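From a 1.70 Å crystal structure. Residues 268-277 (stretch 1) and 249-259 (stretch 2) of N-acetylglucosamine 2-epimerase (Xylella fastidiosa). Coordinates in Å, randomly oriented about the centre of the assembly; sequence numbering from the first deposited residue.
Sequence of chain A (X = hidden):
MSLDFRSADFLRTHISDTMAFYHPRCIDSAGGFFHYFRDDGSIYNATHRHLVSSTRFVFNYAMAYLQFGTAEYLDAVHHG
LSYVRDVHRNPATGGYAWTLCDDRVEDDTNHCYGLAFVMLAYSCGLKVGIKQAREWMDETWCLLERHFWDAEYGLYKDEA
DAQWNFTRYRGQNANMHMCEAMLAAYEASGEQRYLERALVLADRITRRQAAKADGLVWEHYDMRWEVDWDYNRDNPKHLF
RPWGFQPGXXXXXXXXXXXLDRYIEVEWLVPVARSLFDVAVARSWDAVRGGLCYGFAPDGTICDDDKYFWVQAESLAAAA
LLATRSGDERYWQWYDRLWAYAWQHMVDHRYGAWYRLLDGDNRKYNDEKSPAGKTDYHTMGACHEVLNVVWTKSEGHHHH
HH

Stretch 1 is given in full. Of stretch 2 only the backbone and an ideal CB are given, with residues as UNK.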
# COMPACT_ATOMS: atom_id res chain seq x y z
N TRP A 268 0.48 9.80 21.75
CA TRP A 268 1.67 9.91 20.90
C TRP A 268 1.43 9.86 19.39
O TRP A 268 2.28 10.34 18.62
CB TRP A 268 2.72 8.88 21.29
CG TRP A 268 2.41 7.48 21.03
CD1 TRP A 268 1.90 6.57 21.90
CD2 TRP A 268 2.63 6.76 19.80
NE1 TRP A 268 1.80 5.34 21.31
CE2 TRP A 268 2.26 5.42 20.02
CE3 TRP A 268 3.19 7.10 18.56
CZ2 TRP A 268 2.39 4.44 19.04
CZ3 TRP A 268 3.29 6.13 17.59
CH2 TRP A 268 2.90 4.82 17.83
N LEU A 269 0.29 9.34 18.95
CA LEU A 269 0.11 9.08 17.52
C LEU A 269 0.17 10.35 16.64
O LEU A 269 0.91 10.39 15.64
CB LEU A 269 -1.22 8.35 17.30
CG LEU A 269 -1.30 6.97 17.98
CD1 LEU A 269 -2.83 6.51 18.04
CD2 LEU A 269 -0.41 5.95 17.29
N VAL A 270 -0.59 11.37 17.00
CA VAL A 270 -0.71 12.56 16.16
C VAL A 270 0.62 13.32 16.08
O VAL A 270 1.03 13.64 14.99
CB VAL A 270 -1.92 13.45 16.52
CG1 VAL A 270 -1.95 14.72 15.62
CG2 VAL A 270 -3.19 12.68 16.40
N PRO A 271 1.30 13.61 17.22
CA PRO A 271 2.56 14.34 17.11
C PRO A 271 3.60 13.59 16.26
O PRO A 271 4.40 14.20 15.50
CB PRO A 271 3.04 14.47 18.57
CG PRO A 271 1.87 14.25 19.40
CD PRO A 271 0.84 13.50 18.63
N VAL A 272 3.64 12.26 16.39
CA VAL A 272 4.56 11.47 15.56
C VAL A 272 4.18 11.58 14.07
O VAL A 272 5.05 11.81 13.22
CB VAL A 272 4.68 10.02 16.03
CG1 VAL A 272 5.44 9.15 15.02
CG2 VAL A 272 5.36 9.93 17.39
N ALA A 273 2.88 11.44 13.78
CA ALA A 273 2.35 11.62 12.41
C ALA A 273 2.76 12.97 11.81
O ALA A 273 3.22 13.03 10.67
CB ALA A 273 0.80 11.51 12.40
N ARG A 274 2.58 14.04 12.59
CA ARG A 274 2.93 15.41 12.12
C ARG A 274 4.44 15.52 11.84
O ARG A 274 4.85 16.10 10.83
CB ARG A 274 2.48 16.48 13.13
CG ARG A 274 0.97 16.54 13.30
CD ARG A 274 0.53 17.74 14.12
NE ARG A 274 0.87 18.97 13.40
CZ ARG A 274 0.33 20.17 13.63
NH1 ARG A 274 -0.60 20.32 14.56
NH2 ARG A 274 0.73 21.22 12.90
N SER A 275 5.27 14.94 12.71
CA SER A 275 6.73 14.99 12.53
C SER A 275 7.15 14.28 11.24
O SER A 275 8.02 14.76 10.49
CB SER A 275 7.49 14.43 13.76
OG SER A 275 7.48 12.98 13.82
N LEU A 276 6.53 13.12 10.97
CA LEU A 276 6.88 12.36 9.78
C LEU A 276 6.46 13.10 8.50
O LEU A 276 7.23 13.20 7.51
CB LEU A 276 6.20 10.99 9.80
CG LEU A 276 6.75 10.04 10.89
CD1 LEU A 276 5.97 8.70 10.97
CD2 LEU A 276 8.28 9.75 10.69
N PHE A 277 5.22 13.57 8.51
CA PHE A 277 4.66 14.21 7.32
C PHE A 277 5.43 15.53 7.02
O PHE A 277 5.86 15.74 5.87
CB PHE A 277 3.19 14.49 7.51
CG PHE A 277 2.55 15.20 6.32
CD1 PHE A 277 1.83 14.48 5.40
CD2 PHE A 277 2.68 16.56 6.14
CE1 PHE A 277 1.24 15.07 4.30
CE2 PHE A 277 2.08 17.18 5.02
CZ PHE A 277 1.36 16.43 4.11
N UNK A 249 6.65 6.69 2.19
CA UNK A 249 6.46 5.82 3.38
C UNK A 249 6.32 6.60 4.66
O UNK A 249 5.64 6.12 5.60
CB UNK A 249 7.63 4.85 3.52
N UNK A 250 6.89 7.81 4.73
CA UNK A 250 6.75 8.64 5.91
C UNK A 250 5.29 9.10 5.99
O UNK A 250 4.68 9.11 7.07
CB UNK A 250 7.71 9.83 5.87
N UNK A 251 4.76 9.55 4.84
CA UNK A 251 3.38 10.03 4.79
C UNK A 251 2.39 8.89 4.95
O UNK A 251 1.35 9.05 5.61
CB UNK A 251 3.12 10.77 3.47
N UNK A 252 2.70 7.74 4.37
CA UNK A 252 1.86 6.55 4.56
C UNK A 252 1.78 6.18 6.02
O UNK A 252 0.70 5.84 6.51
CB UNK A 252 2.40 5.37 3.75
N UNK A 253 2.90 6.22 6.73
CA UNK A 253 2.85 5.99 8.19
C UNK A 253 2.01 7.06 8.91
O UNK A 253 1.28 6.75 9.87
CB UNK A 253 4.27 5.97 8.77
N UNK A 254 2.14 8.32 8.50
CA UNK A 254 1.34 9.38 9.10
C UNK A 254 -0.15 9.06 8.98
O UNK A 254 -0.92 9.22 9.95
CB UNK A 254 1.65 10.72 8.44
N UNK A 255 -0.55 8.57 7.81
CA UNK A 255 -1.93 8.13 7.58
C UNK A 255 -2.32 6.97 8.50
O UNK A 255 -3.39 6.98 9.14
CB UNK A 255 -2.11 7.72 6.12
N UNK A 256 -1.47 5.95 8.56
CA UNK A 256 -1.76 4.81 9.43
C UNK A 256 -1.86 5.20 10.90
O UNK A 256 -2.73 4.68 11.63
CB UNK A 256 -0.68 3.74 9.26
N UNK A 257 -1.00 6.11 11.36
CA UNK A 257 -1.07 6.60 12.75
C UNK A 257 -2.38 7.35 13.01
O UNK A 257 -2.95 7.29 14.12
CB UNK A 257 0.12 7.51 13.05
N UNK A 258 -2.86 8.09 12.01
CA UNK A 258 -4.14 8.82 12.15
C UNK A 258 -5.36 7.86 12.08
O UNK A 258 -6.40 8.14 12.68
CB UNK A 258 -4.25 9.88 11.06
N UNK A 259 -5.23 6.76 11.39
CA UNK A 259 -6.28 5.71 11.42
C UNK A 259 -6.24 5.04 12.81
O UNK A 259 -7.28 4.83 13.42
CB UNK A 259 -6.07 4.68 10.31

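Stretch 2 is a helix running nearly antiparallel to helix 269-277, at 161°, with the axes 8.1 Å apart at closest approach. Its helical backbone angles disfavour Pro; beyond that, stretch 1 guides the choice where it is near.

Position 249 has nothing of stretch 1 within 5.5 Å of its ideal CB. Many side chains would suit. It is His249, whose ND1 is hydrogen-bonded elsewhere in the structure.

Position 250 points toward stretch 1, with its ideal CB 3.8 Å from Leu276 O. A medium or long side chain, apolar or polar, could run past a Leu276 methyl nearby. It is Gln250. Its OE1 packs 3.7 Å from Leu276 CD2, and its amide group is hydrogen-bonded elsewhere.

Position 251 points sideways, with its ideal CB 4.4 Å from Phe277 CD1. A small or branched residue with a methyl would suit: Ala, Val, Thr. It is Thr251, whose CG2 lies 3.8 Å from Phe277 CD1.

Position 252 is out of reach and unconstrained by stretch 1. It is Glu252.

Position 253 points sideways, with its ideal CB 3.9 Å from Leu276 CD1. An apolar start is favoured, but the rest may leave. It is Trp253. Its CB lies 3.9 Å from Leu276 CD1, while the indole leads away.

Position 254 is the tightest. Its CA is 4.1 Å from Ala273 CA, and its ideal CB lies 3.6 Å from Ala273 O. A small residue, Gly, Ala or perhaps Ser, is expected. It is Ala254, with CB 4.1 Å from Ala273 CB and 4.2 Å from Phe277 CB.

Position 255 points away, so stretch 1 sets no demand. It is Lys255, with NZ hydrogen-bonded elsewhere. Position 256 is out of reach and equally open; it is Leu256.

Position 257 points toward a hollow among Leu269, Val272, Ala273 and Leu276. Leu, Met or Ile could fill it. It is Leu257, the knob in this hole. CD1 reaches Val272 CG1 at 3.6 Å; CD2 lies 3.8 Å from Leu269 CD2 and 3.9 Å from Trp268 CZ3.

Position 258 points sideways, its ideal CB 5.5 Å from Ala273 CB. A flexible apolar chain could bend inward beside Val270. It is Leu258, whose end comes nearer: CD2 is a close 3.2 Å from Ala273 CB, and CD1 is 4.1 Å from Val270 CG2.

Position 259 is out of reach, which leaves the choice open. It is Ile259. No hydrogen bond joins the stretches; the contact rests on packing.

Stretch 2 249-259: HQTEWAKLLLI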
# COMPACT_ATOMS: atom_id res chain seq x y z
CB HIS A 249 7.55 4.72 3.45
CG HIS A 249 7.39 3.64 2.43
ND1 HIS A 249 8.43 2.80 2.05
CD2 HIS A 249 6.33 3.28 1.67
CE1 HIS A 249 8.00 1.94 1.15
NE2 HIS A 249 6.73 2.21 0.89
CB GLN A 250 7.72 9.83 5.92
CG GLN A 250 9.12 9.50 5.47
CD GLN A 250 9.76 8.39 6.27
OE1 GLN A 250 9.70 8.41 7.51
NE2 GLN A 250 10.44 7.47 5.59
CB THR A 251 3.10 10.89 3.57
OG1 THR A 251 3.19 10.09 2.38
CG2 THR A 251 4.11 12.10 3.56
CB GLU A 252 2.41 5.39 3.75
CG GLU A 252 1.56 4.13 3.75
CD GLU A 252 1.86 3.16 2.60
OE1 GLU A 252 2.80 3.38 1.75
OE2 GLU A 252 1.17 2.12 2.51
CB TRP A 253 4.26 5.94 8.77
CG TRP A 253 4.85 4.59 8.81
CD1 TRP A 253 5.94 4.14 8.11
CD2 TRP A 253 4.38 3.48 9.58
NE1 TRP A 253 6.17 2.82 8.40
CE2 TRP A 253 5.24 2.40 9.32
CE3 TRP A 253 3.30 3.31 10.47
CZ2 TRP A 253 5.06 1.12 9.90
CZ3 TRP A 253 3.13 2.04 11.06
CH2 TRP A 253 4.02 0.98 10.79
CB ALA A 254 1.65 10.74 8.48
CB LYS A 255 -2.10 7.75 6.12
CG LYS A 255 -3.53 7.35 5.69
CD LYS A 255 -3.58 6.51 4.41
CE LYS A 255 -3.06 5.12 4.62
NZ LYS A 255 -2.84 4.48 3.36
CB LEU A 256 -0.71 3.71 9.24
CG LEU A 256 -0.66 3.04 7.88
CD1 LEU A 256 0.53 2.07 7.92
CD2 LEU A 256 -2.00 2.31 7.43
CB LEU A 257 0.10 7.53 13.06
CG LEU A 257 1.48 6.91 13.02
CD1 LEU A 257 2.59 7.97 13.26
CD2 LEU A 257 1.62 5.77 14.04
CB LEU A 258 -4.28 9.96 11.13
CG LEU A 258 -3.71 11.31 11.58
CD1 LEU A 258 -4.59 12.06 12.63
CD2 LEU A 258 -2.32 11.17 12.11
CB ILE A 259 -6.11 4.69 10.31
CG1 ILE A 259 -6.29 5.37 8.94
CG2 ILE A 259 -7.15 3.53 10.48
CD1 ILE A 259 -5.93 4.50 7.75
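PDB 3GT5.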